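Local coordinates for DNA fragmentation factor 40 KDA subunit (Mus musculus, PDB 1V0D), which cleaves DNA as the caspase-activated nuclease of apoptosis, producing DNA fragmentation and chromatin condensation, at residues W259-I265 against N299-H304; Y205-Y209 against L294-E298; C238-H242 against H304-H308; E224-C229 against H242-Y247. The contacts are given in a common frame with arbitrary orientation. Residues are numbered along the deposited sequence.

Contact 1 of 4, residues W259-I265 against N299-H304. With MG (magnesium ion), chain C.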
loop_
_atom_site.group_PDB
_atom_site.type_symbol
_atom_site.label_atom_id
_atom_site.label_comp_id
_atom_site.label_asym_id
_atom_site.label_seq_id
_atom_site.Cartn_x
_atom_site.Cartn_y
_atom_site.Cartn_z
ATOM N N TRP A 259 4.863 3.825 -0.818
ATOM C CA TRP A 259 5.413 4.893 -1.648
ATOM C C TRP A 259 5.958 4.208 -2.883
ATOM O O TRP A 259 6.692 3.229 -2.783
ATOM C CB TRP A 259 6.523 5.641 -0.928
ATOM C CG TRP A 259 5.976 6.634 0.016
ATOM C CD1 TRP A 259 5.170 6.388 1.089
ATOM C CD2 TRP A 259 6.195 8.049 -0.008
ATOM N NE1 TRP A 259 4.875 7.563 1.742
ATOM C CE2 TRP A 259 5.492 8.600 1.090
ATOM C CE3 TRP A 259 6.919 8.909 -0.849
ATOM C CZ2 TRP A 259 5.492 9.968 1.368
ATOM C CZ3 TRP A 259 6.921 10.267 -0.571
ATOM C CH2 TRP A 259 6.210 10.784 0.529
ATOM N N ASN A 260 5.604 4.733 -4.045
ATOM C CA ASN A 260 5.990 4.128 -5.304
ATOM C C ASN A 260 7.040 4.916 -6.115
ATOM O O ASN A 260 7.127 6.140 -6.000
ATOM C CB ASN A 260 4.690 3.957 -6.095
ATOM C CG ASN A 260 4.847 3.110 -7.325
ATOM O OD1 ASN A 260 5.035 3.624 -8.434
ATOM N ND2 ASN A 260 4.761 1.798 -7.146
ATOM N N LEU A 261 7.860 4.205 -6.894
ATOM C CA LEU A 261 8.836 4.829 -7.802
ATOM C C LEU A 261 8.104 4.754 -9.151
ATOM O O LEU A 261 8.257 3.793 -9.908
ATOM C CB LEU A 261 10.135 4.027 -7.888
ATOM C CG LEU A 261 11.217 4.242 -6.831
ATOM C CD1 LEU A 261 12.492 3.518 -7.260
ATOM C CD2 LEU A 261 11.496 5.709 -6.661
ATOM N N ASP A 262 7.298 5.769 -9.435
ATOM C CA ASP A 262 6.466 5.793 -10.629
ATOM C C ASP A 262 7.131 6.296 -11.910
ATOM O O ASP A 262 7.701 7.387 -11.937
ATOM C CB ASP A 262 5.199 6.602 -10.287
ATOM C CG ASP A 262 4.216 6.719 -11.445
ATOM O OD1 ASP A 262 3.851 5.696 -12.074
ATOM O OD2 ASP A 262 3.789 7.865 -11.707
ATOM N N HIS A 263 7.065 5.482 -12.964
ATOM C CA HIS A 263 7.634 5.843 -14.261
ATOM C C HIS A 263 6.778 6.932 -14.919
ATOM O O HIS A 263 5.572 6.739 -15.116
ATOM C CB HIS A 263 7.665 4.633 -15.200
ATOM C CG HIS A 263 8.642 3.567 -14.808
ATOM N ND1 HIS A 263 8.429 2.708 -13.752
ATOM C CD2 HIS A 263 9.830 3.204 -15.352
ATOM C CE1 HIS A 263 9.441 1.861 -13.666
ATOM N NE2 HIS A 263 10.304 2.141 -14.625
ATOM N N ILE A 264 7.392 8.062 -15.267
ATOM C CA ILE A 264 6.659 9.140 -15.910
ATOM C C ILE A 264 6.173 8.655 -17.270
ATOM O O ILE A 264 5.006 8.812 -17.615
ATOM C CB ILE A 264 7.533 10.377 -16.087
ATOM C CG1 ILE A 264 8.127 10.777 -14.726
ATOM C CG2 ILE A 264 6.692 11.519 -16.662
ATOM C CD1 ILE A 264 9.032 11.989 -14.769
ATOM N N ILE A 265 7.073 8.081 -18.056
ATOM C CA ILE A 265 6.688 7.512 -19.336
ATOM C C ILE A 265 6.497 6.054 -18.917
ATOM O O ILE A 265 7.470 5.352 -18.624
ATOM C CB ILE A 265 7.823 7.618 -20.377
ATOM C CG1 ILE A 265 8.173 9.087 -20.624
ATOM C CG2 ILE A 265 7.402 6.963 -21.679
ATOM C CD1 ILE A 265 9.219 9.290 -21.708
ATOM N N ASN A 299 13.475 9.106 -15.226
ATOM C CA ASN A 299 12.103 8.836 -15.594
ATOM C C ASN A 299 11.267 8.303 -14.433
ATOM O O ASN A 299 10.123 7.882 -14.628
ATOM C CB ASN A 299 12.089 7.841 -16.755
ATOM C CG ASN A 299 10.699 7.544 -17.235
ATOM O OD1 ASN A 299 9.867 8.447 -17.317
ATOM N ND2 ASN A 299 10.428 6.282 -17.563
ATOM N N LEU A 300 11.836 8.321 -13.228
ATOM C CA LEU A 300 11.142 7.829 -12.035
ATOM C C LEU A 300 10.857 8.936 -11.034
ATOM O O LEU A 300 11.766 9.671 -10.642
ATOM C CB LEU A 300 11.971 6.752 -11.321
ATOM C CG LEU A 300 12.300 5.452 -12.065
ATOM C CD1 LEU A 300 13.114 4.546 -11.147
ATOM C CD2 LEU A 300 11.026 4.750 -12.519
ATOM N N LYS A 301 9.598 9.053 -10.622
ATOM C CA LYS A 301 9.191 10.046 -9.633
ATOM C C LYS A 301 8.851 9.258 -8.359
ATOM O O LYS A 301 8.153 8.246 -8.429
ATOM C CB LYS A 301 7.938 10.784 -10.109
ATOM C CG LYS A 301 8.107 12.245 -10.528
ATOM C CD LYS A 301 6.710 12.895 -10.659
ATOM C CE LYS A 301 6.734 14.434 -10.770
ATOM N NZ LYS A 301 7.092 14.960 -12.138
ATOM N N LEU A 302 9.350 9.695 -7.206
ATOM C CA LEU A 302 9.040 9.010 -5.957
ATOM C C LEU A 302 7.778 9.639 -5.401
ATOM O O LEU A 302 7.809 10.765 -4.917
ATOM C CB LEU A 302 10.174 9.176 -4.947
ATOM C CG LEU A 302 9.902 8.617 -3.539
ATOM C CD1 LEU A 302 9.723 7.109 -3.583
ATOM C CD2 LEU A 302 11.061 8.978 -2.627
ATOM N N VAL A 303 6.664 8.919 -5.465
ATOM C CA VAL A 303 5.401 9.463 -4.976
ATOM C C VAL A 303 4.729 8.687 -3.858
ATOM O O VAL A 303 4.825 7.459 -3.768
ATOM C CB VAL A 303 4.332 9.577 -6.106
ATOM C CG1 VAL A 303 4.862 10.391 -7.264
ATOM C CG2 VAL A 303 3.924 8.197 -6.576
ATOM N N HIS A 304 4.026 9.441 -3.023
ATOM C CA HIS A 304 3.232 8.910 -1.929
ATOM C C HIS A 304 2.072 8.271 -2.686
ATOM O O HIS A 304 1.798 8.642 -3.820
ATOM C CB HIS A 304 2.782 10.081 -1.053
ATOM C CG HIS A 304 1.689 9.759 -0.083
ATOM N ND1 HIS A 304 0.388 9.520 -0.480
ATOM C CD2 HIS A 304 1.677 9.759 1.271
ATOM C CE1 HIS A 304 -0.379 9.399 0.589
ATOM N NE2 HIS A 304 0.378 9.541 1.663
HETATM MG MG MG C . 3.355 3.474 -12.390
#
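An antiparallel strand pair can settle its own backbone polar atoms and leave the side chains for other work. N260 and V303 form one hydrogen-bonded pair, N260 N to V303 O at 2.8 Å and V303 N to N260 O at 2.9 Å; D262 and K301 form the next, with D262 N to K301 O and K301 N to D262 O both 2.8 Å. I264 N then reaches N299 O at 2.8 Å. Where the strand ends, the N299 side chain takes over: OD1 accepts from I265 N (2.9 Å), and ND2 gives a longer bond to I265 O (3.3 Å) and another to L293 O. L261, H263, L300 and L302 share one face, where L300 CD2 lies over the H263 ring, 3.3 Å from its centroid, while H263 NE2 is bonded to L294 O. H304 CB packs on the six-membered ring of W259. On the other face, D262 OD1 binds magnesium at 2.3 Å and OD2 is bonded to H313, while H308 completes the protein's share of the site. Such a pair, its strands joined through two helices and followed by the metal-binding H308, is consistent with the ββα-metal (His-Me finger) nuclease fold.

Contact 2 of 4, residues Y205-Y209 against L294-E298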
loop_
_atom_site.group_PDB
_atom_site.type_symbol
_atom_site.label_atom_id
_atom_site.label_comp_id
_atom_site.label_asym_id
_atom_site.label_seq_id
_atom_site.Cartn_x
_atom_site.Cartn_y
_atom_site.Cartn_z
ATOM N N TYR A 205 22.107 -1.779 -8.921
ATOM C CA TYR A 205 20.677 -1.582 -9.040
ATOM C C TYR A 205 20.153 -0.268 -8.453
ATOM O O TYR A 205 18.999 -0.193 -8.027
ATOM C CB TYR A 205 19.964 -2.781 -8.403
ATOM C CG TYR A 205 20.422 -4.098 -8.991
ATOM C CD1 TYR A 205 21.662 -4.648 -8.647
ATOM C CD2 TYR A 205 19.667 -4.741 -9.973
ATOM C CE1 TYR A 205 22.146 -5.805 -9.278
ATOM C CE2 TYR A 205 20.138 -5.898 -10.612
ATOM C CZ TYR A 205 21.378 -6.421 -10.264
ATOM O OH TYR A 205 21.853 -7.538 -10.925
ATOM N N ASN A 206 20.990 0.767 -8.429
ATOM C CA ASN A 206 20.570 2.061 -7.904
ATOM C C ASN A 206 19.972 2.028 -6.506
ATOM O O ASN A 206 19.210 2.922 -6.143
ATOM C CB ASN A 206 19.557 2.701 -8.850
ATOM C CG ASN A 206 20.192 3.185 -10.134
ATOM O OD1 ASN A 206 19.595 3.099 -11.209
ATOM N ND2 ASN A 206 21.413 3.704 -10.030
ATOM N N GLY A 207 20.314 1.008 -5.722
ATOM C CA GLY A 207 19.794 0.915 -4.362
ATOM C C GLY A 207 20.182 2.161 -3.589
ATOM O O GLY A 207 19.627 2.487 -2.538
ATOM N N SER A 208 21.165 2.859 -4.137
ATOM C CA SER A 208 21.671 4.094 -3.567
ATOM C C SER A 208 20.551 5.122 -3.379
ATOM O O SER A 208 20.593 5.957 -2.477
ATOM C CB SER A 208 22.751 4.638 -4.495
ATOM O OG SER A 208 22.951 6.010 -4.262
ATOM N N TYR A 209 19.535 5.052 -4.228
ATOM C CA TYR A 209 18.425 5.987 -4.135
ATOM C C TYR A 209 17.766 6.053 -2.761
ATOM O O TYR A 209 17.313 7.117 -2.357
ATOM C CB TYR A 209 17.340 5.658 -5.172
ATOM C CG TYR A 209 17.704 5.960 -6.607
ATOM C CD1 TYR A 209 18.666 6.918 -6.922
ATOM C CD2 TYR A 209 17.054 5.315 -7.660
ATOM C CE1 TYR A 209 18.969 7.224 -8.252
ATOM C CE2 TYR A 209 17.351 5.617 -8.992
ATOM C CZ TYR A 209 18.307 6.568 -9.276
ATOM O OH TYR A 209 18.601 6.867 -10.581
ATOM N N LEU A 294 13.826 3.098 -18.098
ATOM C CA LEU A 294 13.430 1.951 -17.293
ATOM C C LEU A 294 13.934 1.883 -15.862
ATOM O O LEU A 294 13.212 1.416 -14.991
ATOM C CB LEU A 294 13.822 0.659 -18.032
ATOM C CG LEU A 294 13.159 0.418 -19.397
ATOM C CD1 LEU A 294 13.979 -0.488 -20.267
ATOM C CD2 LEU A 294 11.802 -0.177 -19.187
ATOM N N PHE A 295 15.143 2.370 -15.593
ATOM C CA PHE A 295 15.692 2.219 -14.240
ATOM C C PHE A 295 16.266 3.425 -13.524
ATOM O O PHE A 295 16.755 3.282 -12.408
ATOM C CB PHE A 295 16.804 1.159 -14.258
ATOM C CG PHE A 295 16.512 -0.035 -15.135
ATOM C CD1 PHE A 295 17.208 -0.217 -16.328
ATOM C CD2 PHE A 295 15.559 -0.989 -14.754
ATOM C CE1 PHE A 295 16.965 -1.340 -17.135
ATOM C CE2 PHE A 295 15.305 -2.111 -15.547
ATOM C CZ PHE A 295 16.010 -2.291 -16.741
ATOM N N THR A 296 16.215 4.597 -14.138
ATOM C CA THR A 296 16.829 5.787 -13.548
ATOM C C THR A 296 15.849 6.829 -13.043
ATOM O O THR A 296 14.695 6.868 -13.465
ATOM C CB THR A 296 17.763 6.436 -14.588
ATOM O OG1 THR A 296 18.722 5.464 -15.011
ATOM C CG2 THR A 296 18.501 7.629 -14.013
ATOM N N ALA A 297 16.316 7.680 -12.137
ATOM C CA ALA A 297 15.470 8.732 -11.609
ATOM C C ALA A 297 15.158 9.724 -12.719
ATOM O O ALA A 297 14.388 10.653 -12.521
ATOM C CB ALA A 297 16.154 9.438 -10.455
ATOM N N GLU A 298 15.758 9.541 -13.890
ATOM C CA GLU A 298 15.479 10.446 -15.005
ATOM C C GLU A 298 14.014 10.305 -15.397
ATOM O O GLU A 298 13.393 11.257 -15.840
ATOM C CB GLU A 298 16.329 10.109 -16.232
ATOM C CG GLU A 298 17.810 10.278 -16.040
ATOM C CD GLU A 298 18.611 9.827 -17.257
ATOM O OE1 GLU A 298 18.443 10.429 -18.354
ATOM O OE2 GLU A 298 19.407 8.866 -17.103
#
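Not every long-range contact needs a broad interface; here a single tyrosine does most of the work, and the two segments bury just 158 Å². Y205 opens the first segment without touching the second, its ring meeting R168 in a cation-pi interaction. N206 directs its CA-to-CB bond toward 294-298, its side chain beside the F295 carbonyl. The chain then turns through G207 and S208 in 3-10 geometry, Y209 N bonding back to N206 O at 2.9 Å, which brings the Y209 side chain round to the same side as that of N206. Y209 OH accepts a hydrogen bond from A297 N at 2.9 Å, and the ring carbon Y209 CZ packs against A297 CB at 3.8 Å. T296 is the first residue to leave helical geometry, so the hydroxyl meets an amide just past the helix end. The arrangement is plain packing of a 3-10 turn against the exit of helix 287-295, joining the loop after helix 186-202 to the connection that leads into strand 300-303.

Contact 3 of 4, residues C238-H242 against H304-H308. With ZN (zinc ion), chain B.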
loop_
_atom_site.group_PDB
_atom_site.type_symbol
_atom_site.label_atom_id
_atom_site.label_comp_id
_atom_site.label_asym_id
_atom_site.label_seq_id
_atom_site.Cartn_x
_atom_site.Cartn_y
_atom_site.Cartn_z
ATOM N N CYS A 238 4.418 18.162 -5.090
ATOM C CA CYS A 238 3.332 17.571 -4.303
ATOM C C CYS A 238 2.530 18.647 -3.596
ATOM O O CYS A 238 3.013 19.292 -2.667
ATOM C CB CYS A 238 3.891 16.590 -3.266
ATOM S SG CYS A 238 2.660 15.913 -2.102
ATOM N N LEU A 239 1.291 18.831 -4.029
ATOM C CA LEU A 239 0.429 19.842 -3.432
ATOM C C LEU A 239 0.115 19.581 -1.965
ATOM O O LEU A 239 -0.133 20.518 -1.214
ATOM C CB LEU A 239 -0.869 19.946 -4.233
ATOM C CG LEU A 239 -0.618 20.346 -5.692
ATOM C CD1 LEU A 239 -1.863 20.068 -6.543
ATOM C CD2 LEU A 239 -0.189 21.819 -5.739
ATOM N N SER A 240 0.126 18.316 -1.557
ATOM C CA SER A 240 -0.168 17.964 -0.170
ATOM C C SER A 240 1.092 18.043 0.682
ATOM O O SER A 240 1.025 18.119 1.912
ATOM C CB SER A 240 -0.753 16.555 -0.095
ATOM O OG SER A 240 -1.827 16.402 -1.006
ATOM N N LYS A 241 2.241 18.033 0.013
ATOM C CA LYS A 241 3.538 18.098 0.678
ATOM C C LYS A 241 3.826 16.880 1.549
ATOM O O LYS A 241 4.182 17.007 2.721
ATOM C CB LYS A 241 3.633 19.369 1.510
ATOM C CG LYS A 241 3.610 20.616 0.668
ATOM C CD LYS A 241 4.045 21.813 1.481
ATOM C CE LYS A 241 4.096 23.066 0.634
ATOM N NZ LYS A 241 4.501 24.235 1.469
ATOM N N HIS A 242 3.675 15.705 0.952
ATOM C CA HIS A 242 3.906 14.434 1.622
ATOM C C HIS A 242 5.384 14.200 1.858
ATOM O O HIS A 242 6.199 14.449 0.970
ATOM C CB HIS A 242 3.410 13.288 0.748
ATOM C CG HIS A 242 1.949 13.338 0.444
ATOM N ND1 HIS A 242 1.454 13.155 -0.827
ATOM C CD2 HIS A 242 0.870 13.462 1.252
ATOM C CE1 HIS A 242 0.133 13.160 -0.791
ATOM N NE2 HIS A 242 -0.246 13.341 0.459
ATOM N N HIS A 304 4.026 9.441 -3.023
ATOM C CA HIS A 304 3.232 8.910 -1.929
ATOM C C HIS A 304 2.072 8.271 -2.686
ATOM O O HIS A 304 1.798 8.642 -3.820
ATOM C CB HIS A 304 2.782 10.081 -1.053
ATOM C CG HIS A 304 1.689 9.759 -0.083
ATOM N ND1 HIS A 304 0.388 9.520 -0.480
ATOM C CD2 HIS A 304 1.677 9.759 1.271
ATOM C CE1 HIS A 304 -0.379 9.399 0.589
ATOM N NE2 HIS A 304 0.378 9.541 1.663
ATOM N N ILE A 305 1.396 7.307 -2.085
ATOM C CA ILE A 305 0.318 6.621 -2.788
ATOM C C ILE A 305 -0.820 7.518 -3.294
ATOM O O ILE A 305 -1.459 7.208 -4.303
ATOM C CB ILE A 305 -0.262 5.479 -1.910
ATOM C CG1 ILE A 305 -1.264 4.668 -2.728
ATOM C CG2 ILE A 305 -0.884 6.054 -0.638
ATOM C CD1 ILE A 305 -1.829 3.496 -1.996
ATOM N N ALA A 306 -1.066 8.629 -2.609
ATOM C CA ALA A 306 -2.140 9.537 -3.011
ATOM C C ALA A 306 -1.767 10.363 -4.257
ATOM O O ALA A 306 -2.613 11.047 -4.847
ATOM C CB ALA A 306 -2.497 10.471 -1.847
ATOM N N CYS A 307 -0.495 10.298 -4.638
ATOM C CA CYS A 307 0.001 11.026 -5.795
ATOM C C CYS A 307 0.484 10.054 -6.844
ATOM O O CYS A 307 1.362 10.381 -7.631
ATOM C CB CYS A 307 1.159 11.952 -5.408
ATOM S SG CYS A 307 0.667 13.319 -4.366
ATOM N N HIS A 308 -0.056 8.843 -6.829
ATOM C CA HIS A 308 0.313 7.859 -7.829
ATOM C C HIS A 308 -0.910 7.693 -8.697
ATOM O O HIS A 308 -1.777 6.881 -8.393
ATOM C CB HIS A 308 0.661 6.508 -7.208
ATOM C CG HIS A 308 1.167 5.503 -8.200
ATOM N ND1 HIS A 308 1.339 4.171 -7.891
ATOM C CD2 HIS A 308 1.586 5.644 -9.481
ATOM C CE1 HIS A 308 1.844 3.537 -8.935
ATOM N NE2 HIS A 308 2.005 4.408 -9.913
HETATM ZN ZN ZN B . 2.214 13.744 -2.835
#
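Two histidine rings lie face to face here, yet only one of them binds the metal. H242 and H304 stack with centroids 3.7 Å apart and planes 13° from parallel; H242 ND1 coordinates zinc at 2.2 Å, whereas H304 belongs to the second shell of the site, and its ND1 accepts a hydrogen bond from A306 N at 2.7 Å. Zinc ties the segments together through C238 SG (2.3 Å) and C307 SG (2.2 Å) besides H242, and C229 completes the four-residue site. No hydrogen bond crosses between the segments, so metal and stacking carry the contact. Inside the 238-242 turn, H242 N donates to C238 SG at 3.2 Å, so this sulfur serves both a backbone amide and the ion. C307 SG sits at the edge of the H242 ring, 3.6 Å from H242 CE1, and A306 CB approaches the same carbon at 3.9 Å. The outer side meets the second subunit, whose E251 bonds H242 NE2 and whose R250 bonds the carbonyl of A306. Within the chain, the site joins the loop entering strand 243-244 to the short 3-10 turn that follows strand 300-303, with W259, just ahead of strand 260-263, against both histidines.

Contact 4 of 4, residues E224-C229 against H242-Y247. With ZN (zinc ion), chain B.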
loop_
_atom_site.group_PDB
_atom_site.type_symbol
_atom_site.label_atom_id
_atom_site.label_comp_id
_atom_site.label_asym_id
_atom_site.label_seq_id
_atom_site.Cartn_x
_atom_site.Cartn_y
_atom_site.Cartn_z
ATOM N N GLU A 224 19.390 12.653 6.609
ATOM C CA GLU A 224 18.690 12.197 7.812
ATOM C C GLU A 224 17.666 11.119 7.456
ATOM O O GLU A 224 17.087 10.482 8.339
ATOM C CB GLU A 224 17.975 13.361 8.520
ATOM C CG GLU A 224 18.895 14.359 9.204
ATOM C CD GLU A 224 19.815 15.086 8.225
ATOM O OE1 GLU A 224 19.290 15.714 7.268
ATOM O OE2 GLU A 224 21.059 15.035 8.413
ATOM N N GLY A 225 17.439 10.921 6.161
ATOM C CA GLY A 225 16.486 9.915 5.732
ATOM C C GLY A 225 15.109 10.432 5.337
ATOM O O GLY A 225 14.183 9.633 5.187
ATOM N N TRP A 226 14.958 11.745 5.154
ATOM C CA TRP A 226 13.663 12.313 4.765
ATOM C C TRP A 226 13.382 12.368 3.256
ATOM O O TRP A 226 14.116 13.016 2.503
ATOM C CB TRP A 226 13.506 13.724 5.331
ATOM C CG TRP A 226 13.161 13.760 6.784
ATOM C CD1 TRP A 226 14.018 13.929 7.835
ATOM C CD2 TRP A 226 11.859 13.595 7.349
ATOM N NE1 TRP A 226 13.329 13.879 9.022
ATOM C CE2 TRP A 226 12.000 13.675 8.754
ATOM C CE3 TRP A 226 10.585 13.383 6.805
ATOM C CZ2 TRP A 226 10.910 13.552 9.627
ATOM C CZ3 TRP A 226 9.503 13.259 7.671
ATOM C CH2 TRP A 226 9.673 13.345 9.067
ATOM N N PHE A 227 12.311 11.698 2.821
ATOM C CA PHE A 227 11.925 11.696 1.411
ATOM C C PHE A 227 10.714 12.599 1.211
ATOM O O PHE A 227 9.830 12.663 2.065
ATOM C CB PHE A 227 11.563 10.295 0.931
ATOM C CG PHE A 227 12.681 9.305 1.028
ATOM C CD1 PHE A 227 13.031 8.744 2.256
ATOM C CD2 PHE A 227 13.370 8.900 -0.114
ATOM C CE1 PHE A 227 14.054 7.782 2.344
ATOM C CE2 PHE A 227 14.395 7.939 -0.038
ATOM C CZ PHE A 227 14.735 7.381 1.190
ATOM N N SER A 228 10.676 13.305 0.084
ATOM C CA SER A 228 9.564 14.197 -0.224
ATOM C C SER A 228 8.833 13.693 -1.439
ATOM O O SER A 228 9.451 13.312 -2.433
ATOM C CB SER A 228 10.056 15.610 -0.505
ATOM O OG SER A 228 10.420 16.272 0.691
ATOM N N CYS A 229 7.512 13.680 -1.367
ATOM C CA CYS A 229 6.737 13.228 -2.506
ATOM C C CYS A 229 7.047 14.206 -3.637
ATOM O O CYS A 229 7.090 15.419 -3.420
ATOM C CB CYS A 229 5.244 13.262 -2.177
ATOM S SG CYS A 229 4.207 12.661 -3.506
ATOM N N HIS A 242 3.675 15.705 0.952
ATOM C CA HIS A 242 3.906 14.434 1.622
ATOM C C HIS A 242 5.384 14.200 1.858
ATOM O O HIS A 242 6.199 14.449 0.970
ATOM C CB HIS A 242 3.410 13.288 0.748
ATOM C CG HIS A 242 1.949 13.338 0.444
ATOM N ND1 HIS A 242 1.454 13.155 -0.827
ATOM C CD2 HIS A 242 0.870 13.462 1.252
ATOM C CE1 HIS A 242 0.133 13.160 -0.791
ATOM N NE2 HIS A 242 -0.246 13.341 0.459
ATOM N N SER A 243 5.736 13.722 3.043
ATOM C CA SER A 243 7.123 13.397 3.344
ATOM C C SER A 243 7.099 12.123 4.177
ATOM O O SER A 243 6.038 11.660 4.587
ATOM C CB SER A 243 7.823 14.531 4.099
ATOM O OG SER A 243 7.372 14.656 5.434
ATOM N N ILE A 244 8.260 11.541 4.424
ATOM C CA ILE A 244 8.303 10.315 5.197
ATOM C C ILE A 244 9.744 9.960 5.502
ATOM O O ILE A 244 10.618 10.125 4.648
ATOM C CB ILE A 244 7.659 9.148 4.411
ATOM C CG1 ILE A 244 7.565 7.904 5.303
ATOM C CG2 ILE A 244 8.484 8.849 3.154
ATOM C CD1 ILE A 244 6.867 6.716 4.645
ATOM N N ASN A 245 9.995 9.489 6.720
ATOM C CA ASN A 245 11.345 9.096 7.094
ATOM C C ASN A 245 11.310 7.646 7.534
ATOM O O ASN A 245 11.170 7.339 8.718
ATOM C CB ASN A 245 11.887 9.986 8.214
ATOM C CG ASN A 245 13.381 9.777 8.455
ATOM O OD1 ASN A 245 14.097 10.711 8.827
ATOM N ND2 ASN A 245 13.855 8.549 8.253
ATOM N N PRO A 246 11.444 6.725 6.573
ATOM C CA PRO A 246 11.422 5.288 6.867
ATOM C C PRO A 246 12.468 4.844 7.886
ATOM O O PRO A 246 12.395 3.737 8.403
ATOM C CB PRO A 246 11.647 4.658 5.495
ATOM C CG PRO A 246 12.531 5.667 4.818
ATOM C CD PRO A 246 11.860 6.970 5.181
ATOM N N TYR A 247 13.433 5.708 8.181
ATOM C CA TYR A 247 14.489 5.347 9.118
ATOM C C TYR A 247 14.186 5.478 10.603
ATOM O O TYR A 247 14.933 4.937 11.426
ATOM C CB TYR A 247 15.760 6.159 8.860
ATOM C CG TYR A 247 16.474 5.839 7.582
ATOM C CD1 TYR A 247 16.101 6.448 6.384
ATOM C CD2 TYR A 247 17.552 4.958 7.571
ATOM C CE1 TYR A 247 16.786 6.195 5.202
ATOM C CE2 TYR A 247 18.247 4.697 6.391
ATOM C CZ TYR A 247 17.854 5.324 5.213
ATOM O OH TYR A 247 18.530 5.088 4.045
HETATM ZN ZN ZN B . 2.214 13.744 -2.835
#
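The apolar heart of this pairing is F227, whose CE1 lies 3.6 Å from P246 CG and 4.3 Å from Y247 CE1, while F227 CB meets I244 CG2 at 4.1 Å. F227 also packs on L302, and I244 reaches helix 250-255, so this face of the small sheet turns inward. W226 covers the neighbouring ground: N245 CB sits over its six-membered ring, 3.7 Å from the centroid, and W226 CZ3 comes within 3.4 Å of S243 OG. G225, just ahead of the strand, lets the two segments come this close, since a β-carbon there would collide with Y247 and N245. Its backbone angles, with positive phi, also suit glycine. Further out, F227 N donates to I244 O at 2.9 Å, the return bond from I244 N to F227 O at 3.0 Å is weak, and C229 N donates to H242 O at 2.8 Å. Outermost are S228, on the face opposite F227, and E224, both exposed. The C229-H242 bond sets two ligands side by side: C229 SG binds zinc at 2.4 Å and H242 ND1 at 2.2 Å, with C238 and C307 supplying the rest, and H242 NE2 bonds E251 of the second subunit. A short β-hairpin can thus present metal ligands from its paired ends, here in a zinc site of three cysteines and one histidine, consistent with a structural role.

Followed from the N terminus, the first segment met is 205-209, whose partner at 294-298 makes contact 2 the longest closure, 84 residues lying between them. Contact 4 forms entirely within that span, joining 224-229 to 242-247 across a short loop. From that loop, 238-242 reaches forward to 304-308, so contact 3 crosses both contact 4, with which it shares H242 and the zinc ion, and contact 2. Contact 1 lies wholly within the span of contact 3, comes after contact 4 in series, crosses contact 2, and shares H304 with contact 3. Together they bind the zinc-bearing hairpin, the magnesium-bearing strand pair and the end of helix 287-295 into one unit.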